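Local atomic coordinates of GP37 (Pseudomonas phage phikz, PDB entry 5FT0), a protein that inhibits the RNA degradosome of the host bacterium, apparently by acting on the ribonuclease RNase E. Residues A[147-153]-A[198-204]; A[19-25]-A[82-87]; A[77-81]-A[131-135]; A[113-117]-A[250-254]. All blocks are in the same frame, centred on the assembly; numbering follows the deposited sequence.

Interaction 1: A[147-153]-A[198-204]; sequences SSYQGIF and VEMYQFI
Gln202 and Tyr149 face each other in an antiparallel strand pair that adds strand 149-151 to the edge of the seven-stranded sheet, beginning with a classic beta bulge. At the bulge Ser148 and Tyr149 both turn to Gln202: Ser148 N gives a hydrogen bond to Gln202 O at 2.7 Å, and Tyr149 N adds a weak one. Gln202 N returns a nearly straight bond to Tyr149 O (2.8 Å, 165°). Gln202 lays its aliphatic part over one face of the Tyr149 ring, with CB 3.7 Å from the ring centroid. The chain then turns at chi2 (65°), which carries the amide on past the ring; its NE2 bonds Phe203 O, while OE1 is hydrogen-bonded to Thr207 OG1. On the other face of the sheet Gln150 runs alongside Tyr201, its amide lying over the phenol ring with the planes 20° apart and CD 3.4 Å from Tyr201 CE1. The Tyr201 hydroxyl is engaged by Glu199 OE1, so the ring is held from its far end, whereas Gln150 NE2 reaches Met200 O only in a weak bond. Helix 140-146 covers this side through Leu143 and Ile144. Met200, a selenomethionine, buries the largest area of all. Its extended chain brings the selenium to the edge of the Phe153 ring in a Met-aromatic contact, 5.5 Å from the centroid, and the bend at chi3 then turns the methyl CE to 3.3 Å from Ile152 O.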
loop_
_atom_site.group_PDB
_atom_site.type_symbol
_atom_site.label_atom_id
_atom_site.label_comp_id
_atom_site.label_asym_id
_atom_site.label_seq_id
_atom_site.Cartn_x
_atom_site.Cartn_y
_atom_site.Cartn_z
ATOM N N SER A 147 0.957 7.655 -25.047
ATOM C CA SER A 147 0.265 8.935 -25.004
ATOM C C SER A 147 -0.372 9.244 -26.353
ATOM O O SER A 147 -0.026 8.657 -27.381
ATOM C CB SER A 147 1.219 10.068 -24.608
ATOM O OG SER A 147 2.221 10.267 -25.591
ATOM N N SER A 148 -1.318 10.185 -26.330
ATOM C CA SER A 148 -1.981 10.604 -27.562
ATOM C C SER A 148 -1.026 11.385 -28.458
ATOM O O SER A 148 -0.846 11.047 -29.634
ATOM C CB SER A 148 -3.217 11.441 -27.230
ATOM O OG SER A 148 -4.140 10.699 -26.451
ATOM N N TYR A 149 -0.407 12.431 -27.918
ATOM C CA TYR A 149 0.527 13.253 -28.675
ATOM C C TYR A 149 1.392 14.031 -27.694
ATOM O O TYR A 149 1.134 14.057 -26.488
ATOM C CB TYR A 149 -0.210 14.198 -29.631
ATOM C CG TYR A 149 -1.234 15.076 -28.952
ATOM C CD1 TYR A 149 -2.538 14.636 -28.765
ATOM C CD2 TYR A 149 -0.900 16.346 -28.497
ATOM C CE1 TYR A 149 -3.480 15.433 -28.143
ATOM C CE2 TYR A 149 -1.836 17.154 -27.873
ATOM C CZ TYR A 149 -3.124 16.690 -27.699
ATOM O OH TYR A 149 -4.063 17.483 -27.079
ATOM N N GLN A 150 2.430 14.668 -28.229
ATOM C CA GLN A 150 3.285 15.557 -27.461
ATOM C C GLN A 150 2.934 17.010 -27.750
ATOM O O GLN A 150 2.406 17.345 -28.814
ATOM C CB GLN A 150 4.762 15.324 -27.783
ATOM C CG GLN A 150 5.371 14.088 -27.153
ATOM C CD GLN A 150 6.863 14.246 -26.921
ATOM O OE1 GLN A 150 7.679 13.579 -27.556
ATOM N NE2 GLN A 150 7.226 15.142 -26.009
ATOM N N GLY A 151 3.233 17.874 -26.786
ATOM C CA GLY A 151 3.080 19.305 -26.965
ATOM C C GLY A 151 4.369 20.029 -26.642
ATOM O O GLY A 151 5.388 19.385 -26.375
ATOM N N ILE A 152 4.354 21.359 -26.666
ATOM C CA ILE A 152 5.517 22.164 -26.310
ATOM C C ILE A 152 5.159 22.992 -25.084
ATOM O O ILE A 152 4.175 23.744 -25.101
ATOM C CB ILE A 152 5.970 23.062 -27.472
ATOM C CG1 ILE A 152 6.192 22.231 -28.739
ATOM C CG2 ILE A 152 7.224 23.847 -27.088
ATOM C CD1 ILE A 152 7.557 21.570 -28.824
ATOM N N PHE A 153 5.945 22.841 -24.021
ATOM C CA PHE A 153 5.735 23.545 -22.764
ATOM C C PHE A 153 6.854 24.559 -22.569
ATOM O O PHE A 153 8.032 24.229 -22.746
ATOM C CB PHE A 153 5.690 22.562 -21.591
ATOM C CG PHE A 153 5.240 23.176 -20.294
ATOM C CD1 PHE A 153 3.897 23.215 -19.958
ATOM C CD2 PHE A 153 6.163 23.706 -19.409
ATOM C CE1 PHE A 153 3.483 23.776 -18.760
ATOM C CE2 PHE A 153 5.758 24.269 -18.215
ATOM C CZ PHE A 153 4.415 24.304 -17.888
ATOM N N VAL A 198 12.541 19.577 -21.013
ATOM C CA VAL A 198 11.125 19.756 -20.713
ATOM C C VAL A 198 10.337 19.040 -21.796
ATOM O O VAL A 198 10.503 19.334 -22.985
ATOM C CB VAL A 198 10.725 21.240 -20.644
ATOM C CG1 VAL A 198 9.282 21.372 -20.168
ATOM C CG2 VAL A 198 11.671 22.011 -19.734
ATOM N N GLU A 199 9.487 18.099 -21.395
ATOM C CA GLU A 199 8.699 17.332 -22.347
ATOM C C GLU A 199 7.279 17.185 -21.827
ATOM O O GLU A 199 7.069 16.724 -20.701
ATOM C CB GLU A 199 9.332 15.961 -22.606
ATOM C CG GLU A 199 10.443 16.021 -23.651
ATOM C CD GLU A 199 11.330 14.793 -23.651
ATOM O OE1 GLU A 199 10.846 13.702 -23.278
ATOM O OE2 GLU A 199 12.518 14.921 -24.019
HETATM N N MSE A 200 6.315 17.597 -22.643
HETATM C CA MSE A 200 4.908 17.504 -22.287
HETATM C C MSE A 200 4.239 16.388 -23.078
HETATM O O MSE A 200 4.443 16.260 -24.284
HETATM C CB MSE A 200 4.199 18.835 -22.536
HETATM C CG MSE A 200 2.681 18.759 -22.427
HETATM SE SE MSE A 200 1.822 20.510 -22.306
HETATM C CE MSE A 200 2.382 21.253 -24.013
ATOM N N TYR A 201 3.449 15.571 -22.387
ATOM C CA TYR A 201 2.747 14.458 -23.007
ATOM C C TYR A 201 1.264 14.594 -22.722
ATOM O O TYR A 201 0.867 14.822 -21.572
ATOM C CB TYR A 201 3.271 13.116 -22.492
ATOM C CG TYR A 201 4.728 12.887 -22.814
ATOM C CD1 TYR A 201 5.107 12.311 -24.021
ATOM C CD2 TYR A 201 5.722 13.256 -21.920
ATOM C CE1 TYR A 201 6.438 12.102 -24.324
ATOM C CE2 TYR A 201 7.059 13.051 -22.216
ATOM C CZ TYR A 201 7.410 12.474 -23.419
ATOM O OH TYR A 201 8.734 12.267 -23.721
ATOM N N GLN A 202 0.451 14.460 -23.764
ATOM C CA GLN A 202 -0.997 14.522 -23.641
ATOM C C GLN A 202 -1.556 13.112 -23.741
ATOM O O GLN A 202 -1.325 12.414 -24.734
ATOM C CB GLN A 202 -1.612 15.418 -24.716
ATOM C CG GLN A 202 -3.114 15.598 -24.558
ATOM C CD GLN A 202 -3.474 16.344 -23.290
ATOM O OE1 GLN A 202 -2.780 17.284 -22.894
ATOM N NE2 GLN A 202 -4.553 15.924 -22.638
ATOM N N PHE A 203 -2.276 12.697 -22.710
ATOM C CA PHE A 203 -3.041 11.464 -22.725
ATOM C C PHE A 203 -4.516 11.814 -22.870
ATOM O O PHE A 203 -4.905 12.985 -22.831
ATOM C CB PHE A 203 -2.781 10.647 -21.452
ATOM C CG PHE A 203 -1.331 10.309 -21.238
ATOM C CD1 PHE A 203 -0.466 11.232 -20.666
ATOM C CD2 PHE A 203 -0.831 9.074 -21.613
ATOM C CE1 PHE A 203 0.871 10.930 -20.472
ATOM C CE2 PHE A 203 0.506 8.762 -21.421
ATOM C CZ PHE A 203 1.359 9.693 -20.849
ATOM N N ILE A 204 -5.345 10.786 -23.054
ATOM C CA ILE A 204 -6.776 11.041 -23.200
ATOM C C ILE A 204 -7.349 11.644 -21.928
ATOM O O ILE A 204 -8.255 12.485 -21.985
ATOM C CB ILE A 204 -7.524 9.753 -23.597
ATOM C CG1 ILE A 204 -6.956 8.542 -22.850
ATOM C CG2 ILE A 204 -7.475 9.548 -25.106
ATOM C CD1 ILE A 204 -7.643 7.237 -23.197
#

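Interaction 2: A[19-25]-A[82-87]; sequences DGLHHPH and NLKYVD
Leu21 enters the densest part of this contact with its CD1 methyl, which rests 3.9 Å from Tyr85 CB, while its CB lies against Val86 CG2. CG stands opposite the backbone N (chi1 -179°), and the branch is thereby laid across the turn formed by residues 82-86, where CD2 also nears the CB of Asn82. Leu15 of helix 8-15 touches both Leu21 and Asn82. Beside this apolar patch the Asn82 amide holds the loop backbone: its OD1 accepts His25 N at 2.8 Å, with the donor almost in line with the carbonyl bond. ND2 of the same amide bonds Ile78 O, so both ends of the group are in use. Tyr85 packs its CB against His23 O (3.4 Å), and its ring runs alongside His25, whose ring edge meets the hydroxyl. The segment 82-87 is the tight connection between helices 67-82 and 87-98. Val86 is the N-cap of the second helix, and Asp87 N, the first amide of its opening turn, bonds Gly20 O at 3.0 Å in an almost perfectly straight line (178°). Around the same helix start the contact becomes looser and more exposed: His22 ND1 donates to Asp87 OD2 across 3.2 Å in a bent His-carboxylate bond (139°). OD2 lies in the imidazole plane, whereas ND1 approaches its syn side tilted from the carboxylate plane. A water bridges the two segments here, accepting from His22 N at 2.7 Å and donating to Tyr85 O at 2.6 Å and to Asp87 OD1.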
loop_
_atom_site.group_PDB
_atom_site.type_symbol
_atom_site.label_atom_id
_atom_site.label_comp_id
_atom_site.label_asym_id
_atom_site.label_seq_id
_atom_site.Cartn_x
_atom_site.Cartn_y
_atom_site.Cartn_z
ATOM N N ASP A 19 26.233 21.914 -2.476
ATOM C CA ASP A 19 25.912 23.217 -1.907
ATOM C C ASP A 19 24.562 23.191 -1.201
ATOM O O ASP A 19 23.594 22.609 -1.698
ATOM C CB ASP A 19 25.889 24.277 -3.007
ATOM C CG ASP A 19 27.203 25.009 -3.144
ATOM O OD1 ASP A 19 28.263 24.424 -2.825
ATOM O OD2 ASP A 19 27.168 26.178 -3.575
ATOM N N GLY A 20 24.502 23.836 -0.038
ATOM C CA GLY A 20 23.253 24.041 0.664
ATOM C C GLY A 20 22.650 22.817 1.318
ATOM O O GLY A 20 21.540 22.913 1.859
ATOM N N LEU A 21 23.330 21.676 1.295
ATOM C CA LEU A 21 22.837 20.475 1.956
ATOM C C LEU A 21 23.382 20.430 3.378
ATOM O O LEU A 21 24.600 20.403 3.580
ATOM C CB LEU A 21 23.238 19.218 1.187
ATOM C CG LEU A 21 22.744 17.905 1.800
ATOM C CD1 LEU A 21 21.230 17.928 1.972
ATOM C CD2 LEU A 21 23.167 16.714 0.952
ATOM N N HIS A 22 22.484 20.429 4.360
ATOM C CA HIS A 22 22.880 20.320 5.757
ATOM C C HIS A 22 22.136 19.250 6.530
ATOM O O HIS A 22 22.629 18.828 7.582
ATOM C CB HIS A 22 22.689 21.662 6.480
ATOM C CG HIS A 22 23.514 22.770 5.911
ATOM N ND1 HIS A 22 22.976 23.770 5.130
ATOM C CD2 HIS A 22 24.840 23.029 5.998
ATOM C CE1 HIS A 22 23.936 24.603 4.768
ATOM N NE2 HIS A 22 25.076 24.176 5.279
ATOM N N HIS A 23 20.981 18.793 6.057
ATOM C CA HIS A 23 20.175 17.795 6.758
ATOM C C HIS A 23 19.866 16.653 5.802
ATOM O O HIS A 23 18.734 16.508 5.324
ATOM C CB HIS A 23 18.902 18.428 7.317
ATOM C CG HIS A 23 19.161 19.658 8.129
ATOM N ND1 HIS A 23 19.771 19.619 9.363
ATOM C CD2 HIS A 23 18.916 20.965 7.871
ATOM C CE1 HIS A 23 19.882 20.848 9.837
ATOM N NE2 HIS A 23 19.368 21.682 8.951
ATOM N N PRO A 24 20.856 15.819 5.502
ATOM C CA PRO A 24 20.616 14.686 4.609
ATOM C C PRO A 24 19.726 13.648 5.273
ATOM O O PRO A 24 19.487 13.669 6.481
ATOM C CB PRO A 24 22.019 14.130 4.357
ATOM C CG PRO A 24 22.778 14.494 5.583
ATOM C CD PRO A 24 22.235 15.829 6.022
ATOM N N HIS A 25 19.228 12.731 4.448
ATOM C CA HIS A 25 18.529 11.553 4.944
ATOM C C HIS A 25 19.439 10.771 5.884
ATOM O O HIS A 25 20.666 10.903 5.815
ATOM C CB HIS A 25 18.085 10.677 3.770
ATOM C CG HIS A 25 17.124 9.593 4.145
ATOM N ND1 HIS A 25 17.537 8.342 4.554
ATOM C CD2 HIS A 25 15.771 9.566 4.160
ATOM C CE1 HIS A 25 16.479 7.595 4.813
ATOM N NE2 HIS A 25 15.394 8.313 4.581
ATOM N N ASN A 82 19.052 13.040 -2.220
ATOM C CA ASN A 82 19.205 14.021 -1.156
ATOM C C ASN A 82 19.139 15.460 -1.643
ATOM O O ASN A 82 19.194 16.376 -0.815
ATOM C CB ASN A 82 20.521 13.782 -0.410
ATOM C CG ASN A 82 20.417 12.639 0.580
ATOM O OD1 ASN A 82 20.000 12.832 1.721
ATOM N ND2 ASN A 82 20.777 11.437 0.141
ATOM N N LEU A 83 19.014 15.680 -2.956
ATOM C CA LEU A 83 18.776 17.027 -3.462
ATOM C C LEU A 83 17.501 17.621 -2.883
ATOM O O LEU A 83 17.411 18.842 -2.710
ATOM C CB LEU A 83 18.697 17.014 -4.990
ATOM C CG LEU A 83 19.985 16.671 -5.731
ATOM C CD1 LEU A 83 19.734 16.600 -7.235
ATOM C CD2 LEU A 83 21.067 17.690 -5.403
ATOM N N LYS A 84 16.512 16.776 -2.579
ATOM C CA LYS A 84 15.265 17.237 -1.983
ATOM C C LYS A 84 15.485 17.968 -0.668
ATOM O O LYS A 84 14.644 18.786 -0.279
ATOM C CB LYS A 84 14.326 16.053 -1.746
ATOM C CG LYS A 84 13.528 15.629 -2.959
ATOM C CD LYS A 84 12.862 14.287 -2.710
ATOM C CE LYS A 84 13.895 13.173 -2.688
ATOM N NZ LYS A 84 13.390 11.945 -2.019
ATOM N N TYR A 85 16.586 17.691 0.025
ATOM C CA TYR A 85 16.852 18.272 1.332
ATOM C C TYR A 85 17.793 19.467 1.274
ATOM O O TYR A 85 18.100 20.046 2.320
ATOM C CB TYR A 85 17.409 17.198 2.270
ATOM C CG TYR A 85 16.525 15.973 2.328
ATOM C CD1 TYR A 85 15.212 16.064 2.773
ATOM C CD2 TYR A 85 16.994 14.730 1.921
ATOM C CE1 TYR A 85 14.392 14.950 2.822
ATOM C CE2 TYR A 85 16.182 13.610 1.966
ATOM C CZ TYR A 85 14.883 13.727 2.419
ATOM O OH TYR A 85 14.070 12.618 2.468
ATOM N N VAL A 86 18.255 19.846 0.082
ATOM C CA VAL A 86 18.983 21.098 -0.073
ATOM C C VAL A 86 18.071 22.246 0.329
ATOM O O VAL A 86 16.910 22.309 -0.097
ATOM C CB VAL A 86 19.486 21.245 -1.518
ATOM C CG1 VAL A 86 19.980 22.656 -1.777
ATOM C CG2 VAL A 86 20.596 20.235 -1.796
ATOM N N ASP A 87 18.598 23.158 1.157
ATOM C CA ASP A 87 17.819 24.241 1.755
ATOM C C ASP A 87 16.835 24.887 0.785
ATOM O O ASP A 87 15.617 24.831 0.987
ATOM C CB ASP A 87 18.764 25.309 2.318
ATOM C CG ASP A 87 19.478 24.860 3.575
ATOM O OD1 ASP A 87 18.987 23.929 4.246
ATOM O OD2 ASP A 87 20.533 25.447 3.898
HETATM O O HOH W 1 19.852 20.843 4.127
#

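Interaction 3: A[77-81]-A[131-135]; sequences RIIAD and MPGVH
Ala80 and Pro132 make the apolar centre of this contact between a helix and a strand end: Ala80 CB touches Pro132 CB at 3.8 Å, and the pyrrolidine ring packs on the helix, its CB also 3.4 Å from Ala80 O. Its CG comes within 3.2 Å of the carboxylate oxygen OD1 of Asp81. Polar contacts come from Arg77, whose chain curls at chi2 and chi3 (-57° and -62°) and brings the guanidinium back over the turn. NH2 reaches Pro132 O in a weak, bent bond of 3.2 Å, and one guanidinium face lies over Gly133 O. NH1 is held separately by Tyr73 OH. The backbone supplies the third element, a type II beta turn from Met131 to Val134 with Pro132 and Gly133 at its corners. Gly133 has positive phi and no side chain, so Arg77 NE settles 3.4 Å from its CA. The turn ends strand 122-132; backbone bonds of Met131 with Thr226 and of Gly133 with Leu224 tie strand end and turn to strand 220-232. Val223 and Phe225 of that strand press on Ala80 and Pro132, joining helix 67-82 to the sheet.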
loop_
_atom_site.group_PDB
_atom_site.type_symbol
_atom_site.label_atom_id
_atom_site.label_comp_id
_atom_site.label_asym_id
_atom_site.label_seq_id
_atom_site.Cartn_x
_atom_site.Cartn_y
_atom_site.Cartn_z
ATOM N N ARG A 77 22.542 7.785 -7.301
ATOM C CA ARG A 77 21.153 7.723 -6.856
ATOM C C ARG A 77 21.000 8.294 -5.450
ATOM O O ARG A 77 19.979 8.916 -5.135
ATOM C CB ARG A 77 20.637 6.282 -6.904
ATOM C CG ARG A 77 20.664 5.622 -8.289
ATOM C CD ARG A 77 19.877 6.409 -9.329
ATOM N NE ARG A 77 18.456 6.524 -8.995
ATOM C CZ ARG A 77 17.503 5.730 -9.472
ATOM N NH1 ARG A 77 17.812 4.748 -10.308
ATOM N NH2 ARG A 77 16.240 5.918 -9.116
ATOM N N ILE A 78 21.998 8.088 -4.586
ATOM C CA ILE A 78 21.933 8.650 -3.240
ATOM C C ILE A 78 22.050 10.170 -3.291
ATOM O O ILE A 78 21.333 10.886 -2.581
ATOM C CB ILE A 78 23.020 8.026 -2.346
ATOM C CG1 ILE A 78 22.793 6.522 -2.192
ATOM C CG2 ILE A 78 23.056 8.706 -0.979
ATOM C CD1 ILE A 78 23.867 5.829 -1.376
ATOM N N ILE A 79 22.952 10.685 -4.130
ATOM C CA ILE A 79 23.092 12.130 -4.283
ATOM C C ILE A 79 21.784 12.740 -4.772
ATOM O O ILE A 79 21.273 13.707 -4.193
ATOM C CB ILE A 79 24.254 12.457 -5.236
ATOM C CG1 ILE A 79 25.587 11.992 -4.638
ATOM C CG2 ILE A 79 24.282 13.949 -5.555
ATOM C CD1 ILE A 79 26.732 12.035 -5.619
ATOM N N ALA A 80 21.219 12.176 -5.844
ATOM C CA ALA A 80 19.953 12.682 -6.367
ATOM C C ALA A 80 18.844 12.583 -5.327
ATOM O O ALA A 80 17.988 13.470 -5.236
ATOM C CB ALA A 80 19.571 11.925 -7.638
ATOM N N ASP A 81 18.850 11.513 -4.527
ATOM C CA ASP A 81 17.835 11.340 -3.492
ATOM C C ASP A 81 17.885 12.443 -2.443
ATOM O O ASP A 81 16.864 12.750 -1.818
ATOM C CB ASP A 81 18.004 9.978 -2.818
ATOM C CG ASP A 81 16.964 8.975 -3.261
ATOM O OD1 ASP A 81 15.800 9.382 -3.466
ATOM O OD2 ASP A 81 17.304 7.781 -3.396
HETATM N N MSE A 131 11.320 12.657 -8.940
HETATM C CA MSE A 131 11.887 11.415 -9.453
HETATM C C MSE A 131 13.410 11.479 -9.530
HETATM O O MSE A 131 13.976 11.635 -10.616
HETATM C CB MSE A 131 11.303 11.102 -10.830
HETATM C CG MSE A 131 9.778 11.056 -10.854
HETATM SE SE MSE A 131 9.049 10.820 -12.647
HETATM C CE MSE A 131 9.733 9.034 -13.029
ATOM N N PRO A 132 14.073 11.352 -8.380
ATOM C CA PRO A 132 15.539 11.419 -8.370
ATOM C C PRO A 132 16.151 10.232 -9.097
ATOM O O PRO A 132 15.653 9.108 -9.022
ATOM C CB PRO A 132 15.883 11.402 -6.877
ATOM C CG PRO A 132 14.740 10.691 -6.245
ATOM C CD PRO A 132 13.522 11.073 -7.042
ATOM N N GLY A 133 17.244 10.497 -9.807
ATOM C CA GLY A 133 17.943 9.472 -10.551
ATOM C C GLY A 133 17.310 9.089 -11.871
ATOM O O GLY A 133 17.805 8.164 -12.528
ATOM N N VAL A 134 16.243 9.765 -12.283
ATOM C CA VAL A 134 15.530 9.454 -13.513
ATOM C C VAL A 134 15.614 10.658 -14.439
ATOM O O VAL A 134 15.536 11.807 -13.989
ATOM C CB VAL A 134 14.060 9.076 -13.232
ATOM C CG1 VAL A 134 13.300 8.830 -14.531
ATOM C CG2 VAL A 134 13.990 7.855 -12.329
ATOM N N HIS A 135 15.788 10.392 -15.733
ATOM C CA HIS A 135 15.736 11.407 -16.774
ATOM C C HIS A 135 14.681 11.001 -17.796
ATOM O O HIS A 135 14.526 9.813 -18.097
ATOM C CB HIS A 135 17.099 11.575 -17.447
ATOM C CG HIS A 135 17.218 12.816 -18.277
ATOM N ND1 HIS A 135 16.596 12.961 -19.497
ATOM C CD2 HIS A 135 17.904 13.964 -18.066
ATOM C CE1 HIS A 135 16.883 14.149 -19.997
ATOM N NE2 HIS A 135 17.677 14.777 -19.148
#

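Interaction 4: A[113-117]-A[250-254]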
loop_
_atom_site.group_PDB
_atom_site.type_symbol
_atom_site.label_atom_id
_atom_site.label_comp_id
_atom_site.label_asym_id
_atom_site.label_seq_id
_atom_site.Cartn_x
_atom_site.Cartn_y
_atom_site.Cartn_z
ATOM N N HIS A 113 -4.869 13.555 -0.863
ATOM C CA HIS A 113 -5.101 12.349 -0.079
ATOM C C HIS A 113 -6.413 11.692 -0.484
ATOM O O HIS A 113 -7.423 12.366 -0.703
ATOM C CB HIS A 113 -5.126 12.661 1.415
ATOM C CG HIS A 113 -5.428 11.467 2.266
ATOM N ND1 HIS A 113 -6.701 11.162 2.695
ATOM C CD2 HIS A 113 -4.624 10.488 2.746
ATOM C CE1 HIS A 113 -6.668 10.052 3.413
ATOM N NE2 HIS A 113 -5.420 9.623 3.458
ATOM N N ILE A 114 -6.393 10.361 -0.575
ATOM C CA ILE A 114 -7.558 9.573 -0.956
ATOM C C ILE A 114 -8.005 8.658 0.181
ATOM O O ILE A 114 -9.165 8.695 0.601
ATOM C CB ILE A 114 -7.287 8.753 -2.237
ATOM C CG1 ILE A 114 -6.834 9.670 -3.375
ATOM C CG2 ILE A 114 -8.524 7.959 -2.638
ATOM C CD1 ILE A 114 -7.799 10.786 -3.681
ATOM N N ALA A 115 -7.094 7.836 0.694
ATOM C CA ALA A 115 -7.443 6.862 1.720
ATOM C C ALA A 115 -6.207 6.541 2.546
ATOM O O ALA A 115 -5.074 6.779 2.120
ATOM C CB ALA A 115 -8.028 5.587 1.104
ATOM N N ASP A 116 -6.443 5.991 3.737
ATOM C CA ASP A 116 -5.370 5.626 4.653
ATOM C C ASP A 116 -4.955 4.165 4.540
ATOM O O ASP A 116 -4.075 3.731 5.292
ATOM C CB ASP A 116 -5.775 5.946 6.094
ATOM C CG ASP A 116 -5.702 7.431 6.401
ATOM O OD1 ASP A 116 -4.579 7.941 6.600
ATOM O OD2 ASP A 116 -6.763 8.089 6.435
ATOM N N GLY A 117 -5.574 3.403 3.640
ATOM C CA GLY A 117 -5.086 2.085 3.261
ATOM C C GLY A 117 -4.844 1.154 4.429
ATOM O O GLY A 117 -5.630 1.087 5.382
ATOM N N LEU A 250 -14.365 7.063 -1.383
ATOM C CA LEU A 250 -12.928 7.166 -1.617
ATOM C C LEU A 250 -12.123 6.712 -0.405
ATOM O O LEU A 250 -11.080 6.065 -0.553
ATOM C CB LEU A 250 -12.559 8.601 -1.992
ATOM C CG LEU A 250 -13.018 9.101 -3.359
ATOM C CD1 LEU A 250 -12.581 10.538 -3.562
ATOM C CD2 LEU A 250 -12.457 8.215 -4.455
ATOM N N SER A 251 -12.591 7.037 0.800
ATOM C CA SER A 251 -11.859 6.664 2.006
ATOM C C SER A 251 -11.801 5.155 2.212
ATOM O O SER A 251 -10.892 4.671 2.895
ATOM C CB SER A 251 -12.488 7.329 3.233
ATOM O OG SER A 251 -13.836 6.928 3.396
ATOM N N HIS A 252 -12.738 4.405 1.637
ATOM C CA HIS A 252 -12.785 2.958 1.794
ATOM C C HIS A 252 -12.023 2.218 0.703
ATOM O O HIS A 252 -11.917 0.990 0.769
ATOM C CB HIS A 252 -14.239 2.485 1.821
ATOM C CG HIS A 252 -15.083 3.198 2.832
ATOM N ND1 HIS A 252 -14.937 3.009 4.188
ATOM C CD2 HIS A 252 -16.078 4.104 2.682
ATOM C CE1 HIS A 252 -15.806 3.768 4.833
ATOM N NE2 HIS A 252 -16.509 4.442 3.941
ATOM N N ILE A 253 -11.484 2.933 -0.288
ATOM C CA ILE A 253 -10.752 2.288 -1.370
ATOM C C ILE A 253 -9.497 1.615 -0.827
ATOM O O ILE A 253 -8.822 2.142 0.066
ATOM C CB ILE A 253 -10.409 3.320 -2.458
ATOM C CG1 ILE A 253 -11.680 3.809 -3.152
ATOM C CG2 ILE A 253 -9.454 2.735 -3.482
ATOM C CD1 ILE A 253 -11.413 4.768 -4.289
ATOM N N ARG A 254 -9.190 0.431 -1.357
ATOM C CA ARG A 254 -7.971 -0.293 -1.027
ATOM C C ARG A 254 -7.358 -0.838 -2.311
ATOM O O ARG A 254 -8.018 -0.926 -3.350
ATOM C CB ARG A 254 -8.235 -1.436 -0.035
ATOM C CG ARG A 254 -8.835 -1.003 1.294
ATOM C CD ARG A 254 -7.864 -0.151 2.100
ATOM N NE ARG A 254 -8.420 0.219 3.400
ATOM C CZ ARG A 254 -9.063 1.358 3.644
ATOM N NH1 ARG A 254 -9.234 2.252 2.677
ATOM N NH2 ARG A 254 -9.537 1.603 4.859
HETATM O O HOH W 2 -8.963 6.085 4.653
#
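Ala115 CB fits against the last turn of the short helix 249-252, touching two of its carbonyl oxygens, Leu250 O and Ser251 O, each at 3.5 Å. Next to it Ile114 sets its CG2 branch 4.1 Å from Leu250 CB, the two side chains meeting at a slant. Arg254 covers the loop end of the contact: its CD lies 3.8 Å from Gly117 CA, and one face of the guanidinium lies over the Gly117 backbone. No direct hydrogen bond joins the segments; a water does so instead, accepting from Asp116 N at 2.7 Å and donating to Ser251 O at 3.0 Å. One shell further out, Arg254 is held by its own segment. A bend at chi2 (-66°) folds the chain back so that NH1 grips two carbonyls at once, Ser251 O at 2.9 Å and Ile253 O at 2.6 Å, both in the guanidinium plane. This fixes the rotation of the flat group and keeps its face turned to Gly117. On the other segment Ile114 and Ala115 form a classic beta bulge, both opposite Leu123 of strand 122-132. The contact packs on that strand through Leu123 and Leu125 and borders the dimer interface: Arg254 joins an antiparallel ladder with a strand of the second subunit, His252 NE2 bonds Asp205 of that subunit, and Leu250 packs on its Phe244.

Overall arrangement
Three of the contacts belong to the seven-stranded sheet: interaction 1 completes one edge, interaction 3 closes the end of strand 122-132, and interaction 4 lies on strand 109-115, next to it, beside the dimer interface. Interactions 2 and 3 are neighbours in sequence, their centres 13 Å apart: interaction 3 holds the last turns of helix 67-82 against the sheet, and interaction 2 the connection that follows. Interaction 1 lies across the chain's centre from interaction 2, 32 Å between centres. None lines the arginine pocket of Phe190, Asp192, Ala194 and Glu214, though two approach it: the side chain of Glu199 is about 10 Å from the bound arginine, that of Val134 about 13 Å.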